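PDB 4Q1K: bacillaene synthase decarboxylase PksI from Bacillus subtilis, which catalyses the decarboxylation of the 3-methylglutaconyl group tethered to PksL to a 3-methylcrotonyl group, an intermediate step in the biosynthesis of the antibiotic bacillaene. Local coordinates for residues Y69-L74 with E210-L215; I114-A119 with T225-L230; Q175-N180 with A187-R192. The protein carries 1 engineered substitution. All coordinates share one frame; numbering follows the deposited sequence.

Contact 1 (Y69-L74 with E210-L215); sequences YKAVIL and ELAQEL
Ile73 and Ala71 of strand 71-75 meet Ala212 and Leu215 of helix 201-215 in a small, wholly apolar contact. The side chain of Ile73 starts at some distance from the helix: its CB lies 5.7 Å from Ala212 CB. From there CG1 stands beside the backbone N and anti to the carbonyl carbon (chi1 -59°), which turns that branch toward the helix, and it comes within 4.1 Å of Ala212 CB. The chain then runs on extended, and CD1 at its tip touches the same methyl, Ala212 CB, at 4.0 Å. Ile73 also packs on Leu205, Ala208 and Val209, earlier turns of the same helix, so a long branched residue suits a place where several turns must be reached. The setting is the crotonase fold, in which helix 201-215 covers one face of the larger mixed sheet, with strand 71-75 between strands 34-39 and 116-120. The segment axes run nearly antiparallel, at 165°, and approach to 8.5 Å. So close an approach calls for small residues, and two alanines face each other where the backbones are nearest: their CA atoms are 5.7 Å apart, and Ala71 CB and Ala212 CB meet at 4.0 Å. One turn further along the helix Leu215 brings its CD1 to 4.2 Å from Ala71 CB. Ala212 and Leu215 rest as well on Ile117 of the adjacent strand, while Leu215 also packs on Asn180 of the second subunit.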
ATOM      1  N   TYR B  69      -5.832 -31.068   3.374  1.00 23.33           N
ATOM      2  CA  TYR B  69      -6.454 -30.052   2.563  1.00 21.16           C
ATOM      3  C   TYR B  69      -5.371 -29.083   2.094  1.00 20.72           C
ATOM      4  O   TYR B  69      -4.365 -28.884   2.747  1.00 20.69           O
ATOM      5  CB  TYR B  69      -7.552 -29.258   3.246  1.00 19.95           C
ATOM      6  CG  TYR B  69      -8.689 -30.169   3.576  1.00 24.02           C
ATOM      7  CD1 TYR B  69      -9.456 -30.742   2.557  1.00 23.85           C
ATOM      8  CD2 TYR B  69      -8.892 -30.577   4.894  1.00 24.60           C
ATOM      9  CE1 TYR B  69     -10.471 -31.637   2.863  1.00 26.56           C
ATOM     10  CE2 TYR B  69      -9.927 -31.439   5.207  1.00 29.74           C
ATOM     11  CZ  TYR B  69     -10.690 -31.969   4.166  1.00 30.33           C
ATOM     12  OH  TYR B  69     -11.726 -32.829   4.456  1.00 30.81           O
ATOM     13  N   LYS B  70      -5.596 -28.518   0.917  1.00 20.25           N
ATOM     14  CA  LYS B  70      -4.707 -27.490   0.352  1.00 19.31           C
ATOM     15  C   LYS B  70      -5.278 -26.055   0.430  1.00 20.88           C
ATOM     16  O   LYS B  70      -4.501 -25.044   0.360  1.00 19.71           O
ATOM     17  CB  LYS B  70      -4.433 -27.832  -1.155  1.00 18.65           C
ATOM     18  CG  LYS B  70      -3.432 -29.050  -1.248  1.00 19.68           C
ATOM     19  CD  LYS B  70      -3.397 -29.619  -2.668  1.00 20.04           C
ATOM     20  CE  LYS B  70      -2.426 -30.818  -2.749  1.00 18.48           C
ATOM     21  NZ  LYS B  70      -2.378 -31.106  -4.219  1.00 20.00           N
ATOM     22  N   ALA B  71      -6.611 -25.960   0.511  1.00 18.61           N
ATOM     23  CA  ALA B  71      -7.224 -24.622   0.561  1.00 17.49           C
ATOM     24  C   ALA B  71      -8.501 -24.731   1.336  1.00 18.48           C
ATOM     25  O   ALA B  71      -9.237 -25.716   1.210  1.00 19.87           O
ATOM     26  CB  ALA B  71      -7.592 -24.133  -0.875  1.00 18.37           C
ATOM     27  N   VAL B  72      -8.810 -23.653   2.038  1.00 18.11           N
ATOM     28  CA  VAL B  72     -10.047 -23.547   2.748  1.00 18.41           C
ATOM     29  C   VAL B  72     -10.865 -22.381   2.183  1.00 18.27           C
ATOM     30  O   VAL B  72     -10.289 -21.307   1.914  1.00 19.59           O
ATOM     31  CB  VAL B  72      -9.787 -23.173   4.252  1.00 20.32           C
ATOM     32  CG1 VAL B  72     -11.116 -22.929   4.988  1.00 21.29           C
ATOM     33  CG2 VAL B  72      -8.828 -24.204   4.933  1.00 20.92           C
ATOM     34  N   ILE B  73     -12.170 -22.592   1.966  1.00 18.10           N
ATOM     35  CA  ILE B  73     -13.065 -21.481   1.586  1.00 18.80           C
ATOM     36  C   ILE B  73     -13.983 -21.207   2.794  1.00 19.07           C
ATOM     37  O   ILE B  73     -14.723 -22.080   3.182  1.00 23.01           O
ATOM     38  CB  ILE B  73     -13.941 -21.857   0.376  1.00 18.87           C
ATOM     39  CG1 ILE B  73     -13.071 -22.232  -0.865  1.00 20.37           C
ATOM     40  CG2 ILE B  73     -14.942 -20.726   0.053  1.00 19.02           C
ATOM     41  CD1 ILE B  73     -13.892 -22.894  -1.994  1.00 21.23           C
ATOM     42  N   LEU B  74     -13.892 -19.996   3.314  1.00 18.50           N
ATOM     43  CA  LEU B  74     -14.706 -19.505   4.452  1.00 19.25           C
ATOM     44  C   LEU B  74     -15.790 -18.599   3.834  1.00 21.91           C
ATOM     45  O   LEU B  74     -15.474 -17.643   3.102  1.00 18.31           O
ATOM     46  CB  LEU B  74     -13.880 -18.707   5.481  1.00 19.98           C
ATOM     47  CG  LEU B  74     -14.635 -18.009   6.606  1.00 20.45           C
ATOM     48  CD1 LEU B  74     -15.307 -19.146   7.452  1.00 19.54           C
ATOM     49  CD2 LEU B  74     -13.615 -17.272   7.461  1.00 20.08           C
ATOM     50  N   GLU B 210     -13.086 -21.828  -7.905  1.00 19.43           N
ATOM     51  CA  GLU B 210     -12.081 -21.955  -8.987  1.00 20.38           C
ATOM     52  C   GLU B 210     -10.685 -21.593  -8.477  1.00 20.01           C
ATOM     53  O   GLU B 210      -9.659 -22.216  -8.857  1.00 20.69           O
ATOM     54  CB  GLU B 210     -12.451 -21.055 -10.192  1.00 22.56           C
ATOM     55  CG  GLU B 210     -13.710 -21.584 -10.873  1.00 23.71           C
ATOM     56  CD  GLU B 210     -14.344 -20.615 -11.865  1.00 31.86           C
ATOM     57  OE1 GLU B 210     -13.984 -19.435 -11.812  1.00 32.01           O
ATOM     58  OE2 GLU B 210     -15.203 -21.033 -12.672  1.00 32.73           O
ATOM     59  N   LEU B 211     -10.594 -20.565  -7.623  1.00 17.85           N
ATOM     60  CA  LEU B 211      -9.276 -20.193  -7.158  1.00 17.44           C
ATOM     61  C   LEU B 211      -8.756 -21.364  -6.234  1.00 20.01           C
ATOM     62  O   LEU B 211      -7.570 -21.681  -6.228  1.00 19.47           O
ATOM     63  CB  LEU B 211      -9.425 -18.898  -6.381  1.00 20.07           C
ATOM     64  CG  LEU B 211      -8.251 -18.268  -5.702  1.00 27.44           C
ATOM     65  CD1 LEU B 211      -7.099 -18.047  -6.690  1.00 32.42           C
ATOM     66  CD2 LEU B 211      -8.736 -16.931  -5.105  1.00 29.01           C
ATOM     67  N   ALA B 212      -9.643 -21.942  -5.447  1.00 18.60           N
ATOM     68  CA  ALA B 212      -9.196 -23.064  -4.561  1.00 19.62           C
ATOM     69  C   ALA B 212      -8.742 -24.260  -5.401  1.00 21.15           C
ATOM     70  O   ALA B 212      -7.810 -24.969  -5.004  1.00 19.32           O
ATOM     71  CB  ALA B 212     -10.339 -23.525  -3.653  1.00 19.62           C
ATOM     72  N   GLN B 213      -9.434 -24.506  -6.529  1.00 19.34           N
ATOM     73  CA  GLN B 213      -8.979 -25.557  -7.444  1.00 19.52           C
ATOM     74  C   GLN B 213      -7.609 -25.264  -7.975  1.00 21.04           C
ATOM     75  O   GLN B 213      -6.804 -26.196  -8.097  1.00 21.52           O
ATOM     76  CB  GLN B 213      -9.932 -25.676  -8.634  1.00 21.22           C
ATOM     77  CG  GLN B 213     -11.231 -26.321  -8.137  1.00 21.27           C
ATOM     78  CD  GLN B 213     -12.349 -26.322  -9.157  1.00 28.29           C
ATOM     79  OE1 GLN B 213     -12.582 -25.340  -9.796  1.00 26.92           O
ATOM     80  NE2 GLN B 213     -13.090 -27.448  -9.270  1.00 30.34           N
ATOM     81  N   GLU B 214      -7.351 -24.010  -8.331  1.00 19.44           N
ATOM     82  CA  GLU B 214      -5.972 -23.624  -8.757  1.00 22.44           C
ATOM     83  C   GLU B 214      -4.935 -23.828  -7.651  1.00 22.62           C
ATOM     84  O   GLU B 214      -3.865 -24.364  -7.887  1.00 22.74           O
ATOM     85  CB  GLU B 214      -5.962 -22.218  -9.379  1.00 23.13           C
ATOM     86  CG  GLU B 214      -6.820 -22.232 -10.632  1.00 26.75           C
ATOM     87  CD  GLU B 214      -7.088 -20.803 -11.156  1.00 39.34           C
ATOM     88  OE1 GLU B 214      -6.449 -19.880 -10.649  1.00 34.02           O
ATOM     89  OE2 GLU B 214      -7.961 -20.558 -12.005  1.00 37.02           O
ATOM     90  N   LEU B 215      -5.255 -23.425  -6.421  1.00 19.45           N
ATOM     91  CA  LEU B 215      -4.314 -23.615  -5.354  1.00 18.49           C
ATOM     92  C   LEU B 215      -4.040 -25.110  -5.149  1.00 18.67           C
ATOM     93  O   LEU B 215      -2.914 -25.484  -4.817  1.00 18.97           O
ATOM     94  CB  LEU B 215      -4.875 -22.996  -4.067  1.00 19.21           C
ATOM     95  CG  LEU B 215      -4.789 -21.457  -4.010  1.00 19.31           C
ATOM     96  CD1 LEU B 215      -5.717 -20.939  -2.897  1.00 21.26           C
ATOM     97  CD2 LEU B 215      -3.313 -20.986  -3.829  1.00 16.00           C
TER

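Contact 2 (I114-A119 with T225-L230); sequences IPVIAA and TLKDHL
Lys227 NZ is gripped by several oxygens at once, among them the backbone oxygen of Ile114 across this contact, with NZ and Ile114 O 2.9 Å apart. Asp136 forms a salt bridge to the same ammonium through OD2, and Ala109 O and Cys112 O also accept hydrogen bonds from it. The buried charge is probably well compensated, the countercharge coming from Asp136 and the other three partners being neutral carbonyls; lysine suits the place because its three N-H groups can serve several acceptors together. The bond to Ile114 O is bent, with a C=O...N angle of 131°, and the donor stands 48° above the carbonyl plane, off the lone pairs. To get there the side chain is stretched to its full length, with CG anti to the backbone N (chi1 172°) and every later torsion also extended. Its methylenes pass over the Ile114-Pro115 peptide, CD lying 3.9 Å from Pro115 N and nearer still to Ile114 C and O. Val116 CG2 lies beside the ammonium, 4.1 Å from Lys227 NZ. Asp136 OD2 also accepts a hydrogen bond from Val116 N. In this crotonase-like fold a buried lysine thus ties the long helix 220-252 to the N-terminal start of strand 116-120, between strands 71-75 and 137-141; Ile114 and Pro115 pack on Val224 and Leu223 of that helix, and Leu226 and Leu230 turn to the second subunit.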
ATOM      1  N   ILE B 114      -2.914 -23.773   6.130  1.00 20.08           N
ATOM      2  CA  ILE B 114      -3.102 -23.719   4.662  1.00 20.62           C
ATOM      3  C   ILE B 114      -3.783 -22.393   4.249  1.00 19.07           C
ATOM      4  O   ILE B 114      -4.366 -21.681   5.067  1.00 18.38           O
ATOM      5  CB  ILE B 114      -3.828 -24.949   4.163  1.00 22.56           C
ATOM      6  CG1 ILE B 114      -5.155 -25.162   4.882  1.00 20.30           C
ATOM      7  CG2 ILE B 114      -2.866 -26.132   4.258  1.00 21.64           C
ATOM      8  CD1 ILE B 114      -6.038 -26.269   4.299  1.00 23.99           C
ATOM      9  N   PRO B 115      -3.730 -22.053   2.959  1.00 18.30           N
ATOM     10  CA  PRO B 115      -4.346 -20.809   2.498  1.00 19.90           C
ATOM     11  C   PRO B 115      -5.856 -20.840   2.720  1.00 18.84           C
ATOM     12  O   PRO B 115      -6.525 -21.890   2.517  1.00 21.58           O
ATOM     13  CB  PRO B 115      -4.080 -20.864   0.969  1.00 19.34           C
ATOM     14  CG  PRO B 115      -2.763 -21.538   0.857  1.00 19.40           C
ATOM     15  CD  PRO B 115      -2.834 -22.642   1.904  1.00 18.94           C
ATOM     16  N   VAL B 116      -6.369 -19.716   3.207  1.00 17.57           N
ATOM     17  CA  VAL B 116      -7.825 -19.602   3.410  1.00 17.00           C
ATOM     18  C   VAL B 116      -8.312 -18.462   2.439  1.00 18.63           C
ATOM     19  O   VAL B 116      -7.669 -17.393   2.357  1.00 17.26           O
ATOM     20  CB  VAL B 116      -8.116 -19.135   4.832  1.00 18.84           C
ATOM     21  CG1 VAL B 116      -9.608 -18.915   5.070  1.00 19.25           C
ATOM     22  CG2 VAL B 116      -7.500 -20.197   5.820  1.00 19.45           C
ATOM     23  N   ILE B 117      -9.417 -18.732   1.749  1.00 18.03           N
ATOM     24  CA  ILE B 117     -10.093 -17.722   0.903  1.00 17.02           C
ATOM     25  C   ILE B 117     -11.352 -17.303   1.662  1.00 19.13           C
ATOM     26  O   ILE B 117     -12.245 -18.129   1.894  1.00 18.41           O
ATOM     27  CB  ILE B 117     -10.498 -18.358  -0.431  1.00 16.92           C
ATOM     28  CG1 ILE B 117      -9.216 -18.866  -1.131  1.00 17.12           C
ATOM     29  CG2 ILE B 117     -11.388 -17.381  -1.304  1.00 19.09           C
ATOM     30  CD1 ILE B 117      -9.565 -19.948  -2.160  1.00 18.56           C
ATOM     31  N   ALA B 118     -11.428 -16.037   2.018  1.00 18.18           N
ATOM     32  CA  ALA B 118     -12.671 -15.479   2.619  1.00 17.44           C
ATOM     33  C   ALA B 118     -13.571 -15.025   1.449  1.00 18.12           C
ATOM     34  O   ALA B 118     -13.303 -13.974   0.779  1.00 19.60           O
ATOM     35  CB  ALA B 118     -12.337 -14.234   3.441  1.00 17.52           C
ATOM     36  N   ALA B 119     -14.538 -15.872   1.126  1.00 18.53           N
ATOM     37  CA  ALA B 119     -15.488 -15.575   0.016  1.00 18.69           C
ATOM     38  C   ALA B 119     -16.654 -14.781   0.691  1.00 16.89           C
ATOM     39  O   ALA B 119     -17.655 -15.389   1.161  1.00 16.35           O
ATOM     40  CB  ALA B 119     -15.969 -16.910  -0.583  1.00 18.26           C
ATOM     41  N   THR B 225       4.576 -24.259   3.524  1.00 19.49           N
ATOM     42  CA  THR B 225       5.897 -23.622   3.723  1.00 22.50           C
ATOM     43  C   THR B 225       5.836 -22.175   3.281  1.00 21.76           C
ATOM     44  O   THR B 225       6.374 -21.274   3.963  1.00 20.86           O
ATOM     45  CB  THR B 225       6.953 -24.394   2.927  1.00 26.12           C
ATOM     46  OG1 THR B 225       6.993 -25.750   3.488  1.00 24.63           O
ATOM     47  CG2 THR B 225       8.332 -23.727   3.041  1.00 24.64           C
ATOM     48  N   LEU B 226       5.215 -21.976   2.114  1.00 20.23           N
ATOM     49  CA  LEU B 226       5.111 -20.589   1.599  1.00 18.50           C
ATOM     50  C   LEU B 226       4.241 -19.721   2.481  1.00 18.82           C
ATOM     51  O   LEU B 226       4.613 -18.608   2.887  1.00 19.00           O
ATOM     52  CB  LEU B 226       4.643 -20.602   0.131  1.00 19.81           C
ATOM     53  CG  LEU B 226       4.698 -19.097  -0.364  1.00 18.03           C
ATOM     54  CD1 LEU B 226       6.029 -18.288  -0.327  1.00 20.78           C
ATOM     55  CD2 LEU B 226       4.162 -19.234  -1.835  1.00 19.11           C
ATOM     56  N   LYS B 227       3.066 -20.210   2.862  1.00 17.52           N
ATOM     57  CA  LYS B 227       2.253 -19.330   3.691  1.00 18.98           C
ATOM     58  C   LYS B 227       2.978 -19.014   5.023  1.00 19.40           C
ATOM     59  O   LYS B 227       2.930 -17.876   5.533  1.00 19.74           O
ATOM     60  CB  LYS B 227       0.925 -20.002   3.981  1.00 18.19           C
ATOM     61  CG  LYS B 227       0.075 -19.223   5.018  1.00 18.59           C
ATOM     62  CD  LYS B 227      -1.378 -19.715   5.101  1.00 16.58           C
ATOM     63  CE  LYS B 227      -2.020 -19.023   6.333  1.00 19.57           C
ATOM     64  NZ  LYS B 227      -3.534 -19.191   6.380  1.00 21.29           N
ATOM     65  N   ASP B 228       3.602 -20.039   5.622  1.00 20.74           N
ATOM     66  CA  ASP B 228       4.329 -19.789   6.897  1.00 21.10           C
ATOM     67  C   ASP B 228       5.306 -18.612   6.752  1.00 20.78           C
ATOM     68  O   ASP B 228       5.366 -17.780   7.649  1.00 21.73           O
ATOM     69  CB  ASP B 228       5.175 -20.993   7.254  1.00 21.63           C
ATOM     70  CG  ASP B 228       4.403 -22.053   7.997  1.00 27.18           C
ATOM     71  OD1 ASP B 228       3.277 -21.813   8.431  1.00 24.81           O
ATOM     72  OD2 ASP B 228       4.991 -23.185   8.130  1.00 28.19           O
ATOM     73  N   HIS B 229       6.006 -18.535   5.626  1.00 21.41           N
ATOM     74  CA  HIS B 229       6.972 -17.449   5.315  1.00 21.09           C
ATOM     75  C   HIS B 229       6.284 -16.103   5.063  1.00 21.10           C
ATOM     76  O   HIS B 229       6.650 -15.051   5.629  1.00 19.37           O
ATOM     77  CB  HIS B 229       7.750 -17.842   4.078  1.00 21.20           C
ATOM     78  CG  HIS B 229       8.664 -16.781   3.565  1.00 24.28           C
ATOM     79  ND1 HIS B 229       9.809 -16.354   4.236  1.00 24.63           N
ATOM     80  CD2 HIS B 229       8.622 -16.080   2.409  1.00 22.98           C
ATOM     81  CE1 HIS B 229      10.442 -15.455   3.489  1.00 26.67           C
ATOM     82  NE2 HIS B 229       9.745 -15.279   2.366  1.00 24.11           N
ATOM     83  N   LEU B 230       5.232 -16.153   4.255  1.00 19.11           N
ATOM     84  CA  LEU B 230       4.496 -14.890   3.946  1.00 19.29           C
ATOM     85  C   LEU B 230       3.788 -14.228   5.146  1.00 19.59           C
ATOM     86  O   LEU B 230       3.750 -12.985   5.246  1.00 20.95           O
ATOM     87  CB  LEU B 230       3.463 -15.166   2.828  1.00 19.17           C
ATOM     88  CG  LEU B 230       4.127 -15.568   1.459  1.00 20.20           C
ATOM     89  CD1 LEU B 230       2.961 -15.769   0.468  1.00 19.61           C
ATOM     90  CD2 LEU B 230       5.135 -14.529   0.873  1.00 21.01           C
TER

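Contact 3 (Q175-N180 with A187-R192); sequences QEILLN and ADLEKR
Glu176 and Arg192 form an end-on, bidentate salt bridge between helices 171-180 and 186-192, which flank strand 183-185 of the small sheet in this crotonase-like subunit. In the polar part, Arg192 NH1 bonds to Glu176 OE2 and Arg192 NH2 to Glu176 OE1, each at 2.9 Å, with N-H...O angles of 158° and 169°. OE2 uses its syn lone pair, whereas the donor to OE1 is on the syn side but tilted out of the carboxylate plane. The planes of the two flat groups are 30° apart, so the carboxylate lies against the edge of the guanidinium and each group limits rotation of the other. The reach is long: Glu176 CA and Arg192 CA are 11.5 Å apart. Glutamate spans its share extended, with CG anti to the backbone N, whereas the arginine chain bends at chi2 and chi3 to present its NH1-NH2 edge. Glu176 OE2 is also hydrogen-bonded to Tyr184 OH, its strongest polar partner, while Arg192 NH2 also binds Pro195 O of the third subunit. The apolar part is slight. Ile177 and Leu189 both rest on Tyr184 of the intervening strand, and their ends just meet, Ile177 CD1 lying 4.4 Å from Leu189 CD2.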
ATOM      1  N   GLN B 175      -7.186   4.487   7.818  1.00 18.14           N
ATOM      2  CA  GLN B 175      -7.453   5.562   8.790  1.00 20.66           C
ATOM      3  C   GLN B 175      -8.965   5.879   8.732  1.00 21.05           C
ATOM      4  O   GLN B 175      -9.591   6.069   9.735  1.00 20.29           O
ATOM      5  CB  GLN B 175      -6.699   6.847   8.498  1.00 21.16           C
ATOM      6  CG  GLN B 175      -5.194   6.702   8.318  1.00 22.60           C
ATOM      7  CD  GLN B 175      -4.602   5.902   9.491  1.00 26.32           C
ATOM      8  OE1 GLN B 175      -4.394   4.638   9.440  1.00 33.87           O
ATOM      9  NE2 GLN B 175      -4.396   6.609  10.573  1.00 23.94           N
ATOM     10  N   GLU B 176      -9.470   6.078   7.494  1.00 18.78           N
ATOM     11  CA  GLU B 176     -10.824   6.520   7.338  1.00 18.98           C
ATOM     12  C   GLU B 176     -11.754   5.412   7.815  1.00 19.83           C
ATOM     13  O   GLU B 176     -12.746   5.666   8.531  1.00 19.43           O
ATOM     14  CB  GLU B 176     -10.999   6.762   5.787  1.00 20.78           C
ATOM     15  CG  GLU B 176     -12.389   7.191   5.448  1.00 26.19           C
ATOM     16  CD  GLU B 176     -12.552   7.264   3.908  1.00 30.33           C
ATOM     17  OE1 GLU B 176     -11.701   7.894   3.274  1.00 24.72           O
ATOM     18  OE2 GLU B 176     -13.515   6.674   3.368  1.00 30.02           O
ATOM     19  N   ILE B 177     -11.483   4.184   7.358  1.00 17.33           N
ATOM     20  CA  ILE B 177     -12.351   3.055   7.790  1.00 16.17           C
ATOM     21  C   ILE B 177     -12.436   2.878   9.303  1.00 17.94           C
ATOM     22  O   ILE B 177     -13.526   2.711   9.857  1.00 17.15           O
ATOM     23  CB  ILE B 177     -11.853   1.706   7.175  1.00 16.55           C
ATOM     24  CG1 ILE B 177     -12.194   1.759   5.654  1.00 16.61           C
ATOM     25  CG2 ILE B 177     -12.401   0.419   7.868  1.00 17.48           C
ATOM     26  CD1 ILE B 177     -11.468   0.633   4.807  1.00 18.01           C
ATOM     27  N   LEU B 178     -11.310   2.998   9.949  1.00 17.89           N
ATOM     28  CA  LEU B 178     -11.278   2.727  11.410  1.00 15.90           C
ATOM     29  C   LEU B 178     -11.760   3.941  12.237  1.00 18.46           C
ATOM     30  O   LEU B 178     -12.556   3.719  13.211  1.00 21.08           O
ATOM     31  CB  LEU B 178      -9.871   2.346  11.890  1.00 16.09           C
ATOM     32  CG  LEU B 178      -9.375   1.065  11.251  1.00 18.80           C
ATOM     33  CD1 LEU B 178      -7.857   0.914  11.609  1.00 20.41           C
ATOM     34  CD2 LEU B 178     -10.123  -0.174  11.853  1.00 19.22           C
ATOM     35  N   LEU B 179     -11.324   5.151  11.918  1.00 19.91           N
ATOM     36  CA  LEU B 179     -11.773   6.331  12.702  1.00 21.64           C
ATOM     37  C   LEU B 179     -13.283   6.567  12.497  1.00 22.25           C
ATOM     38  O   LEU B 179     -13.972   6.951  13.473  1.00 22.09           O
ATOM     39  CB  LEU B 179     -11.023   7.589  12.260  1.00 20.16           C
ATOM     40  CG  LEU B 179      -9.526   7.619  12.675  1.00 21.38           C
ATOM     41  CD1 LEU B 179      -8.923   8.782  11.848  1.00 20.12           C
ATOM     42  CD2 LEU B 179      -9.384   7.973  14.140  1.00 23.87           C
ATOM     43  N   ASN B 180     -13.759   6.514  11.223  1.00 20.65           N
ATOM     44  CA  ASN B 180     -15.100   6.966  10.984  1.00 19.93           C
ATOM     45  C   ASN B 180     -16.172   5.837  11.056  1.00 20.26           C
ATOM     46  O   ASN B 180     -17.395   6.147  11.153  1.00 19.44           O
ATOM     47  CB  ASN B 180     -15.218   7.673   9.643  1.00 23.34           C
ATOM     48  CG  ASN B 180     -16.475   8.549   9.550  1.00 28.02           C
ATOM     49  OD1 ASN B 180     -17.096   8.624   8.447  1.00 30.67           O
ATOM     50  ND2 ASN B 180     -16.862   9.206  10.656  1.00 21.72           N
ATOM     51  N   ALA B 187     -18.750  -2.294  -4.047  1.00 24.85           N
ATOM     52  CA  ALA B 187     -18.431  -1.452  -5.238  1.00 27.38           C
ATOM     53  C   ALA B 187     -17.723  -0.148  -4.844  1.00 26.80           C
ATOM     54  O   ALA B 187     -16.912   0.384  -5.628  1.00 24.69           O
ATOM     55  CB  ALA B 187     -19.710  -1.128  -6.063  1.00 29.13           C
ATOM     56  N   ASP B 188     -18.051   0.383  -3.682  1.00 24.07           N
ATOM     57  CA  ASP B 188     -17.407   1.605  -3.164  1.00 25.48           C
ATOM     58  C   ASP B 188     -15.961   1.321  -2.901  1.00 23.67           C
ATOM     59  O   ASP B 188     -15.061   2.122  -3.305  1.00 23.88           O
ATOM     60  CB  ASP B 188     -18.036   2.118  -1.826  1.00 29.25           C
ATOM     61  CG  ASP B 188     -19.463   2.571  -1.951  1.00 38.27           C
ATOM     62  OD1 ASP B 188     -19.745   3.075  -3.074  1.00 42.84           O
ATOM     63  OD2 ASP B 188     -20.322   2.485  -0.937  1.00 35.26           O
ATOM     64  N   LEU B 189     -15.688   0.242  -2.121  1.00 21.84           N
ATOM     65  CA  LEU B 189     -14.292  -0.139  -1.915  1.00 21.53           C
ATOM     66  C   LEU B 189     -13.530  -0.401  -3.252  1.00 22.28           C
ATOM     67  O   LEU B 189     -12.351  -0.015  -3.436  1.00 21.72           O
ATOM     68  CB  LEU B 189     -14.190  -1.395  -0.991  1.00 20.24           C
ATOM     69  CG  LEU B 189     -14.710  -1.156   0.455  1.00 22.01           C
ATOM     70  CD1 LEU B 189     -14.797  -2.452   1.244  1.00 21.77           C
ATOM     71  CD2 LEU B 189     -13.805  -0.166   1.209  1.00 20.76           C
ATOM     72  N   GLU B 190     -14.202  -1.058  -4.221  1.00 23.23           N
ATOM     73  CA  GLU B 190     -13.517  -1.367  -5.519  1.00 25.56           C
ATOM     74  C   GLU B 190     -13.064  -0.001  -6.100  1.00 25.80           C
ATOM     75  O   GLU B 190     -11.906   0.156  -6.550  1.00 27.76           O
ATOM     76  CB  GLU B 190     -14.525  -2.055  -6.494  1.00 24.98           C
ATOM     77  CG  GLU B 190     -13.852  -2.432  -7.814  1.00 28.61           C
ATOM     78  CD  GLU B 190     -14.726  -3.380  -8.675  1.00 34.93           C
ATOM     79  OE1 GLU B 190     -15.947  -3.469  -8.427  1.00 34.90           O
ATOM     80  OE2 GLU B 190     -14.141  -4.130  -9.505  1.00 38.62           O
ATOM     81  N   LYS B 191     -13.965   0.987  -6.062  1.00 26.88           N
ATOM     82  CA  LYS B 191     -13.651   2.325  -6.644  1.00 29.74           C
ATOM     83  C   LYS B 191     -12.581   3.047  -5.865  1.00 30.62           C
ATOM     84  O   LYS B 191     -11.858   3.846  -6.431  1.00 30.26           O
ATOM     85  CB  LYS B 191     -14.877   3.214  -6.774  1.00 34.55           C
ATOM     86  CG  LYS B 191     -15.834   2.812  -7.877  1.00 47.68           C
ATOM     87  CD  LYS B 191     -15.582   3.548  -9.192  1.00 66.20           C
ATOM     88  CE  LYS B 191     -15.943   5.050  -9.152  1.00 71.16           C
ATOM     89  NZ  LYS B 191     -16.368   5.584 -10.488  1.00 74.74           N
ATOM     90  N   ARG B 192     -12.455   2.766  -4.562  1.00 30.20           N
ATOM     91  CA  ARG B 192     -11.409   3.442  -3.776  1.00 31.28           C
ATOM     92  C   ARG B 192     -10.070   2.781  -4.010  1.00 32.23           C
ATOM     93  O   ARG B 192      -9.062   3.252  -3.535  1.00 36.35           O
ATOM     94  CB  ARG B 192     -11.782   3.514  -2.246  1.00 26.13           C
ATOM     95  CG  ARG B 192     -13.067   4.322  -1.939  1.00 25.05           C
ATOM     96  CD  ARG B 192     -12.981   5.842  -2.257  1.00 26.61           C
ATOM     97  NE  ARG B 192     -11.926   6.355  -1.427  1.00 23.54           N
ATOM     98  CZ  ARG B 192     -12.062   6.708  -0.143  1.00 23.89           C
ATOM     99  NH1 ARG B 192     -13.271   6.631   0.486  1.00 21.60           N
ATOM    100  NH2 ARG B 192     -11.009   7.137   0.559  1.00 21.69           N
TER

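Overall arrangement
Contacts 1 and 2 reach neighbouring strands of the same sheet, joined by backbone bonds such as Val72 O to Ile117 N at 2.7 Å, and their helices follow one another in the chain. The touching residues of both are buried, yet contact 1 is purely apolar, whereas contact 2 rests on a buried lysine. Contact 3 lies apart, its centre 28 Å from that of contact 1 and 25 Å from that of contact 2; it is mostly buried, but its salt bridge uses a partly exposed arginine that reaches the third subunit. The trimer brings them together: Asn180 and Gln175 of one subunit pack on Leu211 and Leu230 of another.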